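Yeast glycogen phosphorylase (Saccharomyces cerevisiae, PDB 1YGP) belongs to the carbohydrate phosphorylases of the GT-B clan and carries pyridoxal-5'-phosphate between the two lobes of its chain. Local coordinates at residues Leu412-Arg417 and Ile458-Ser463; Arg328-Tyr333 and Gly421-Arg426. All coordinates share one frame; numbering follows the deposited sequence.

Contact 1 of 2, residues Leu412-Arg417 and Ile458-Ser463; sequences LEKWPR and IIEENS
Of the CA atoms, those of K414 and E460 come nearest across the two segments, yet they stay 8.9 Å apart, too far for direct strand pairing. The gap is filled by strand 467-469, which runs antiparallel to both: W415 is backbone hydrogen-bonded to I468 on one flank, and E460 to Q467 on the other. Segments 412-417 and 458-463 thus supply the two outer strands of a small three-stranded antiparallel sheet, separate from the large mixed sheet, and what joins them directly is a salt bridge over the middle strand. The K414 chain is extended beyond CG and meets the equally extended E460 chain at a slant. CG of E460 stands anti to its backbone N (chi1 178°), which carries the carboxylate out to meet the ammonium. NZ of K414 lies 3.0 Å from OE1 of E460, on the syn side and 18° out of the carboxylate plane. NZ of K414 is about as near to OE2 of E460, also 3.0 Å, but that bond is weak. R469 adds a long, weak ion pair to OE1 of E460. Beside K414 in sequence, NE1 of W415 donates to OE2 of E413 at 3.1 Å, meeting the carboxylate from above its plane.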
ATOM      1  N   LEU A 412     -10.871  33.156 -11.490  1.00 28.12           N
ATOM      2  CA  LEU A 412     -11.652  32.936 -10.276  1.00 22.16           C
ATOM      3  C   LEU A 412     -12.590  31.762 -10.505  1.00 22.49           C
ATOM      4  O   LEU A 412     -13.196  31.622 -11.569  1.00 24.96           O
ATOM      5  CB  LEU A 412     -12.427  34.199  -9.941  1.00 19.44           C
ATOM      6  CG  LEU A 412     -11.842  35.179  -8.896  1.00 24.93           C
ATOM      7  CD1 LEU A 412     -10.426  35.578  -9.214  1.00 22.87           C
ATOM      8  CD2 LEU A 412     -12.655  36.457  -8.908  1.00 25.55           C
ATOM      9  N   GLU A 413     -12.681  30.862  -9.525  1.00 22.84           N
ATOM     10  CA  GLU A 413     -13.458  29.622  -9.626  1.00 18.25           C
ATOM     11  C   GLU A 413     -14.965  29.773  -9.568  1.00 20.35           C
ATOM     12  O   GLU A 413     -15.504  30.389  -8.637  1.00 22.71           O
ATOM     13  CB  GLU A 413     -13.011  28.707  -8.517  1.00 15.55           C
ATOM     14  CG  GLU A 413     -13.702  27.367  -8.355  1.00 21.02           C
ATOM     15  CD  GLU A 413     -13.106  26.530  -7.237  1.00 22.12           C
ATOM     16  OE1 GLU A 413     -11.952  26.127  -7.346  1.00 26.71           O
ATOM     17  OE2 GLU A 413     -13.793  26.279  -6.251  1.00 29.37           O
ATOM     18  N   LYS A 414     -15.654  29.170 -10.525  1.00 20.17           N
ATOM     19  CA  LYS A 414     -17.105  29.189 -10.548  1.00 21.81           C
ATOM     20  C   LYS A 414     -17.566  27.757 -10.792  1.00 22.52           C
ATOM     21  O   LYS A 414     -16.848  26.998 -11.440  1.00 25.35           O
ATOM     22  CB  LYS A 414     -17.659  30.020 -11.686  1.00 20.06           C
ATOM     23  CG  LYS A 414     -17.091  31.388 -11.900  1.00 22.46           C
ATOM     24  CD  LYS A 414     -17.843  32.011 -13.051  1.00 31.93           C
ATOM     25  CE  LYS A 414     -17.148  33.305 -13.438  1.00 44.58           C
ATOM     26  NZ  LYS A 414     -17.724  33.878 -14.643  1.00 49.33           N
ATOM     27  N   TRP A 415     -18.739  27.332 -10.334  1.00 22.75           N
ATOM     28  CA  TRP A 415     -19.278  26.011 -10.650  1.00 21.69           C
ATOM     29  C   TRP A 415     -20.659  26.212 -11.276  1.00 21.52           C
ATOM     30  O   TRP A 415     -21.361  27.150 -10.884  1.00 25.22           O
ATOM     31  CB  TRP A 415     -19.418  25.154  -9.380  1.00 23.42           C
ATOM     32  CG  TRP A 415     -18.069  24.810  -8.775  1.00 23.76           C
ATOM     33  CD1 TRP A 415     -17.547  25.532  -7.737  1.00 25.32           C
ATOM     34  CD2 TRP A 415     -17.221  23.835  -9.224  1.00 24.44           C
ATOM     35  NE1 TRP A 415     -16.354  25.036  -7.524  1.00 26.52           N
ATOM     36  CE2 TRP A 415     -16.111  24.026  -8.383  1.00 25.83           C
ATOM     37  CE3 TRP A 415     -17.228  22.844 -10.208  1.00 21.09           C
ATOM     38  CZ2 TRP A 415     -14.989  23.215  -8.529  1.00 19.31           C
ATOM     39  CZ3 TRP A 415     -16.103  22.042 -10.347  1.00 18.04           C
ATOM     40  CH2 TRP A 415     -14.999  22.228  -9.516  1.00 21.27           C
ATOM     41  N   PRO A 416     -21.110  25.440 -12.259  1.00 18.85           N
ATOM     42  CA  PRO A 416     -22.430  25.597 -12.868  1.00 19.30           C
ATOM     43  C   PRO A 416     -23.546  25.021 -12.008  1.00 20.63           C
ATOM     44  O   PRO A 416     -23.371  23.951 -11.416  1.00 25.13           O
ATOM     45  CB  PRO A 416     -22.247  24.928 -14.215  1.00 19.40           C
ATOM     46  CG  PRO A 416     -21.264  23.817 -13.935  1.00 17.19           C
ATOM     47  CD  PRO A 416     -20.285  24.479 -12.985  1.00 18.48           C
ATOM     48  N   ARG A 417     -24.735  25.613 -11.949  1.00 22.96           N
ATOM     49  CA  ARG A 417     -25.765  25.151 -11.026  1.00 22.46           C
ATOM     50  C   ARG A 417     -26.273  23.741 -11.219  1.00 22.79           C
ATOM     51  O   ARG A 417     -26.461  23.016 -10.246  1.00 23.08           O
ATOM     52  CB  ARG A 417     -26.922  26.101 -11.074  1.00 20.04           C
ATOM     53  CG  ARG A 417     -26.480  27.314 -10.485  1.00 27.88           C
ATOM     54  N   ILE A 458     -23.606  36.292  -5.731  1.00 21.05           N
ATOM     55  CA  ILE A 458     -22.913  35.026  -5.709  1.00 16.65           C
ATOM     56  C   ILE A 458     -23.437  34.228  -6.889  1.00 16.58           C
ATOM     57  O   ILE A 458     -22.625  33.553  -7.514  1.00 22.44           O
ATOM     58  CB  ILE A 458     -23.180  34.286  -4.381  1.00 13.44           C
ATOM     59  CG1 ILE A 458     -22.560  35.048  -3.220  1.00 13.26           C
ATOM     60  CG2 ILE A 458     -22.588  32.890  -4.436  1.00 14.02           C
ATOM     61  CD1 ILE A 458     -22.956  34.472  -1.840  1.00 11.77           C
ATOM     62  N   ILE A 459     -24.715  34.224  -7.271  1.00 15.10           N
ATOM     63  CA  ILE A 459     -25.098  33.442  -8.444  1.00 16.86           C
ATOM     64  C   ILE A 459     -25.024  34.366  -9.649  1.00 21.90           C
ATOM     65  O   ILE A 459     -25.669  35.425  -9.669  1.00 25.44           O
ATOM     66  CB  ILE A 459     -26.532  32.855  -8.317  1.00 11.25           C
ATOM     67  CG1 ILE A 459     -26.529  31.616  -7.466  1.00 12.34           C
ATOM     68  CG2 ILE A 459     -27.043  32.372  -9.663  1.00 14.96           C
ATOM     69  CD1 ILE A 459     -26.248  31.787  -5.970  1.00 17.89           C
ATOM     70  N   GLU A 460     -24.204  33.961 -10.624  1.00 24.10           N
ATOM     71  CA  GLU A 460     -24.013  34.657 -11.888  1.00 26.37           C
ATOM     72  C   GLU A 460     -25.077  34.151 -12.827  1.00 28.58           C
ATOM     73  O   GLU A 460     -25.095  32.966 -13.168  1.00 27.67           O
ATOM     74  CB  GLU A 460     -22.648  34.350 -12.498  1.00 26.82           C
ATOM     75  CG  GLU A 460     -22.371  35.002 -13.846  1.00 25.14           C
ATOM     76  CD  GLU A 460     -20.950  34.792 -14.347  1.00 28.81           C
ATOM     77  OE1 GLU A 460     -20.069  35.533 -13.918  1.00 33.59           O
ATOM     78  OE2 GLU A 460     -20.714  33.903 -15.168  1.00 31.32           O
ATOM     79  N   GLU A 461     -25.951  35.063 -13.244  1.00 33.68           N
ATOM     80  CA  GLU A 461     -27.050  34.744 -14.138  1.00 39.54           C
ATOM     81  C   GLU A 461     -26.447  34.773 -15.534  1.00 44.02           C
ATOM     82  O   GLU A 461     -26.305  35.856 -16.102  1.00 45.09           O
ATOM     83  CB  GLU A 461     -28.133  35.800 -14.017  1.00 38.30           C
ATOM     84  CG  GLU A 461     -28.521  36.209 -12.607  1.00 39.49           C
ATOM     85  CD  GLU A 461     -29.175  35.146 -11.731  1.00 42.45           C
ATOM     86  OE1 GLU A 461     -30.063  34.429 -12.197  1.00 38.93           O
ATOM     87  OE2 GLU A 461     -28.815  35.064 -10.559  1.00 45.03           O
ATOM     88  N   ASN A 462     -26.016  33.645 -16.093  1.00 49.99           N
ATOM     89  CA  ASN A 462     -25.347  33.658 -17.389  1.00 55.95           C
ATOM     90  C   ASN A 462     -26.060  32.756 -18.378  1.00 60.32           C
ATOM     91  O   ASN A 462     -26.977  31.988 -18.047  1.00 62.67           O
ATOM     92  CB  ASN A 462     -23.891  33.168 -17.276  1.00 50.77           C
ATOM     93  N   SER A 463     -25.627  32.885 -19.632  1.00 62.72           N
ATOM     94  CA  SER A 463     -26.176  32.082 -20.708  1.00 61.23           C
ATOM     95  C   SER A 463     -25.431  30.755 -20.760  1.00 59.00           C
ATOM     96  O   SER A 463     -24.205  30.715 -20.625  1.00 57.68           O
TER

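Contact 2 of 2, residues Arg328-Tyr333 and Gly421-Arg426; sequences RLKQQY and GHLLPR
L423 and L424, at the junction of helices 417-423 and 425-445, pack against L329 and Y333 of helix 322-350 in two apolar pairs. In the first, L329 and L423 run alongside each other, pointing opposite ways, with CG and CD2 of L329 each 4.0 Å from CD1 of L423. In the second, the L424 chain lies aslant to that of Y333: CD2 of L424 comes to 3.4 Å from CD2 of Y333, while CD1 of L424 lies 4.0 Å from CG of Y333. With chi1 of Y333 at -176°, CG trans to N, the ring continues the outward course of CB and meets both methyls of L424. L424, non-helical (phi -135°, psi 73°) and at the N-cap position of the next helix, points its CB toward helix 322-350.

Contacts of a polar residue's aliphatic part come next. K330 lays its chain beside L423, CE of K330 being 4.4 Å from CD2 of L423, while its NZ turns to E326 in a salt bridge and to the hydroxyl of Y233. The hydroxyl of Y333 likewise hydrogen-bonds E376.

Between the segments themselves the cohesion is therefore van der Waals and hydrophobic, and the polar ends of K330 and Y333 are satisfied by residues beyond the two segments.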
ATOM      1  N   ARG A 328     -13.445  17.035  -9.693  1.00  5.99           N
ATOM      2  CA  ARG A 328     -12.796  18.122  -8.968  1.00  9.70           C
ATOM      3  C   ARG A 328     -13.754  18.596  -7.889  1.00 13.14           C
ATOM      4  O   ARG A 328     -13.343  18.723  -6.730  1.00 15.46           O
ATOM      5  CB  ARG A 328     -12.474  19.295  -9.881  1.00  7.59           C
ATOM      6  CG  ARG A 328     -11.455  18.952 -10.959  1.00 13.62           C
ATOM      7  CD  ARG A 328     -10.045  19.375 -10.620  1.00 15.35           C
ATOM      8  NE  ARG A 328      -9.750  20.704 -11.120  1.00 24.61           N
ATOM      9  CZ  ARG A 328      -8.704  20.974 -11.916  1.00 23.62           C
ATOM     10  NH1 ARG A 328      -7.844  20.048 -12.317  1.00 19.60           N
ATOM     11  NH2 ARG A 328      -8.503  22.224 -12.324  1.00 29.56           N
ATOM     12  N   LEU A 329     -15.048  18.798  -8.186  1.00 12.33           N
ATOM     13  CA  LEU A 329     -15.957  19.235  -7.152  1.00 10.79           C
ATOM     14  C   LEU A 329     -16.109  18.166  -6.074  1.00 11.62           C
ATOM     15  O   LEU A 329     -16.042  18.462  -4.877  1.00  9.32           O
ATOM     16  CB  LEU A 329     -17.319  19.568  -7.764  1.00 13.27           C
ATOM     17  CG  LEU A 329     -18.352  20.274  -6.846  1.00 18.69           C
ATOM     18  CD1 LEU A 329     -17.794  21.592  -6.276  1.00 14.43           C
ATOM     19  CD2 LEU A 329     -19.604  20.527  -7.648  1.00 13.32           C
ATOM     20  N   LYS A 330     -16.195  16.907  -6.502  1.00 17.05           N
ATOM     21  CA  LYS A 330     -16.368  15.725  -5.656  1.00 14.20           C
ATOM     22  C   LYS A 330     -15.229  15.614  -4.649  1.00 10.22           C
ATOM     23  O   LYS A 330     -15.430  15.438  -3.454  1.00 11.45           O
ATOM     24  CB  LYS A 330     -16.434  14.542  -6.606  1.00 10.58           C
ATOM     25  CG  LYS A 330     -17.257  13.344  -6.196  1.00 18.55           C
ATOM     26  CD  LYS A 330     -17.599  12.675  -7.519  1.00 19.09           C
ATOM     27  CE  LYS A 330     -18.562  11.497  -7.380  1.00 21.90           C
ATOM     28  NZ  LYS A 330     -18.863  10.968  -8.701  1.00 22.76           N
ATOM     29  N   GLN A 331     -14.012  15.811  -5.128  1.00  9.52           N
ATOM     30  CA  GLN A 331     -12.795  15.805  -4.339  1.00 10.44           C
ATOM     31  C   GLN A 331     -12.778  16.975  -3.350  1.00 10.64           C
ATOM     32  O   GLN A 331     -12.539  16.777  -2.156  1.00 11.69           O
ATOM     33  CB  GLN A 331     -11.668  15.839  -5.367  1.00  8.23           C
ATOM     34  CG  GLN A 331     -10.222  15.930  -4.967  1.00  6.17           C
ATOM     35  CD  GLN A 331      -9.313  15.769  -6.192  1.00  4.36           C
ATOM     36  OE1 GLN A 331      -9.103  16.699  -6.969  1.00 10.89           O
ATOM     37  NE2 GLN A 331      -8.703  14.626  -6.455  1.00  2.00           N
ATOM     38  N   GLN A 332     -13.084  18.205  -3.788  1.00 12.39           N
ATOM     39  CA  GLN A 332     -13.105  19.390  -2.930  1.00  8.65           C
ATOM     40  C   GLN A 332     -14.190  19.269  -1.862  1.00  8.46           C
ATOM     41  O   GLN A 332     -14.004  19.718  -0.719  1.00  6.05           O
ATOM     42  CB  GLN A 332     -13.364  20.652  -3.748  1.00  8.84           C
ATOM     43  CG  GLN A 332     -12.300  20.989  -4.773  1.00 13.54           C
ATOM     44  CD  GLN A 332     -12.469  22.337  -5.451  1.00 15.30           C
ATOM     45  OE1 GLN A 332     -11.495  22.998  -5.832  1.00 21.33           O
ATOM     46  NE2 GLN A 332     -13.674  22.847  -5.633  1.00 22.31           N
ATOM     47  N   TYR A 333     -15.326  18.629  -2.181  1.00  5.99           N
ATOM     48  CA  TYR A 333     -16.307  18.400  -1.143  1.00  7.04           C
ATOM     49  C   TYR A 333     -15.738  17.387  -0.153  1.00  7.15           C
ATOM     50  O   TYR A 333     -15.633  17.767   1.013  1.00  9.52           O
ATOM     51  CB  TYR A 333     -17.635  17.863  -1.689  1.00  8.88           C
ATOM     52  CG  TYR A 333     -18.650  17.731  -0.561  1.00 11.39           C
ATOM     53  CD1 TYR A 333     -18.710  18.693   0.451  1.00 11.29           C
ATOM     54  CD2 TYR A 333     -19.460  16.605  -0.483  1.00 14.25           C
ATOM     55  CE1 TYR A 333     -19.555  18.518   1.540  1.00 16.02           C
ATOM     56  CE2 TYR A 333     -20.316  16.424   0.603  1.00 13.28           C
ATOM     57  CZ  TYR A 333     -20.349  17.379   1.611  1.00 13.21           C
ATOM     58  OH  TYR A 333     -21.135  17.200   2.726  1.00 12.99           O
ATOM     59  N   GLY A 421     -25.760  21.336  -8.174  1.00 13.17           N
ATOM     60  CA  GLY A 421     -27.016  20.966  -7.565  1.00 13.95           C
ATOM     61  C   GLY A 421     -27.176  19.464  -7.464  1.00 16.93           C
ATOM     62  O   GLY A 421     -27.551  18.920  -6.422  1.00 19.02           O
ATOM     63  N   HIS A 422     -26.820  18.789  -8.554  1.00 16.24           N
ATOM     64  CA  HIS A 422     -26.970  17.355  -8.680  1.00 15.40           C
ATOM     65  C   HIS A 422     -26.107  16.576  -7.722  1.00 15.00           C
ATOM     66  O   HIS A 422     -26.447  15.476  -7.293  1.00 13.13           O
ATOM     67  CB  HIS A 422     -26.633  16.960 -10.119  1.00 23.33           C
ATOM     68  CG  HIS A 422     -26.519  15.467 -10.383  1.00 25.62           C
ATOM     69  ND1 HIS A 422     -27.439  14.516 -10.233  1.00 28.03           N
ATOM     70  CD2 HIS A 422     -25.353  14.872 -10.801  1.00 25.87           C
ATOM     71  CE1 HIS A 422     -26.882  13.369 -10.536  1.00 29.83           C
ATOM     72  NE2 HIS A 422     -25.630  13.599 -10.873  1.00 31.08           N
ATOM     73  N   LEU A 423     -24.918  17.107  -7.538  1.00 18.53           N
ATOM     74  CA  LEU A 423     -23.922  16.456  -6.720  1.00 21.52           C
ATOM     75  C   LEU A 423     -24.111  16.840  -5.270  1.00 21.99           C
ATOM     76  O   LEU A 423     -23.874  16.030  -4.368  1.00 22.74           O
ATOM     77  CB  LEU A 423     -22.567  16.884  -7.262  1.00 23.62           C
ATOM     78  CG  LEU A 423     -21.258  16.149  -7.028  1.00 28.65           C
ATOM     79  CD1 LEU A 423     -20.456  16.969  -6.055  1.00 25.12           C
ATOM     80  CD2 LEU A 423     -21.502  14.694  -6.623  1.00 27.70           C
ATOM     81  N   LEU A 424     -24.548  18.073  -5.031  1.00 22.16           N
ATOM     82  CA  LEU A 424     -24.698  18.595  -3.692  1.00 23.16           C
ATOM     83  C   LEU A 424     -26.043  19.332  -3.531  1.00 22.55           C
ATOM     84  O   LEU A 424     -26.044  20.569  -3.411  1.00 29.64           O
ATOM     85  CB  LEU A 424     -23.446  19.498  -3.429  1.00 16.10           C
ATOM     86  CG  LEU A 424     -22.028  18.858  -3.530  1.00 11.71           C
ATOM     87  CD1 LEU A 424     -20.945  19.826  -3.137  1.00  7.41           C
ATOM     88  CD2 LEU A 424     -21.921  17.698  -2.575  1.00  7.96           C
ATOM     89  N   PRO A 425     -27.213  18.658  -3.461  1.00 16.85           N
ATOM     90  CA  PRO A 425     -28.520  19.306  -3.420  1.00 14.28           C
ATOM     91  C   PRO A 425     -28.789  20.263  -2.261  1.00 13.67           C
ATOM     92  O   PRO A 425     -29.228  21.397  -2.459  1.00 13.37           O
ATOM     93  CB  PRO A 425     -29.500  18.151  -3.484  1.00 12.61           C
ATOM     94  CG  PRO A 425     -28.739  16.887  -3.206  1.00 12.85           C
ATOM     95  CD  PRO A 425     -27.381  17.238  -3.772  1.00 16.80           C
ATOM     96  N   ARG A 426     -28.477  19.893  -1.022  1.00 14.68           N
ATOM     97  CA  ARG A 426     -28.698  20.773   0.128  1.00 12.92           C
ATOM     98  C   ARG A 426     -27.745  21.958   0.145  1.00 11.37           C
ATOM     99  O   ARG A 426     -28.115  23.066   0.529  1.00 14.01           O
ATOM    100  CB  ARG A 426     -28.535  19.960   1.418  1.00 11.90           C
ATOM    101  CG  ARG A 426     -28.729  20.715   2.719  1.00 17.52           C
ATOM    102  CD  ARG A 426     -30.167  21.197   2.798  1.00 22.74           C
ATOM    103  NE  ARG A 426     -30.545  21.679   4.117  1.00 19.78           N
ATOM    104  CZ  ARG A 426     -31.069  22.884   4.274  1.00 20.71           C
ATOM    105  NH1 ARG A 426     -31.267  23.693   3.235  1.00 18.00           N
ATOM    106  NH2 ARG A 426     -31.421  23.284   5.488  1.00 18.94           N
TER

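In the fold
Contact 1 lies at the surface and contact 2 is largely buried, their centres about 14 Å apart in one region of the chain. The chemistry follows the setting: a charged pair spans the outer strands of the small sheet, whereas leucines and an aromatic ring fill the helix interface. In sequence the segments of the two contacts interleave, and strand 414-416 runs straight into helix 417-423, so one continuous piece of chain serves both. W415 joins them physically, its CE2 lying 3.6 Å from CD1 of L329 and its CH2 3.9 Å from CB of R328. Helix 322-350 thus meets strand 414-416, through W415, as well as the helix junction.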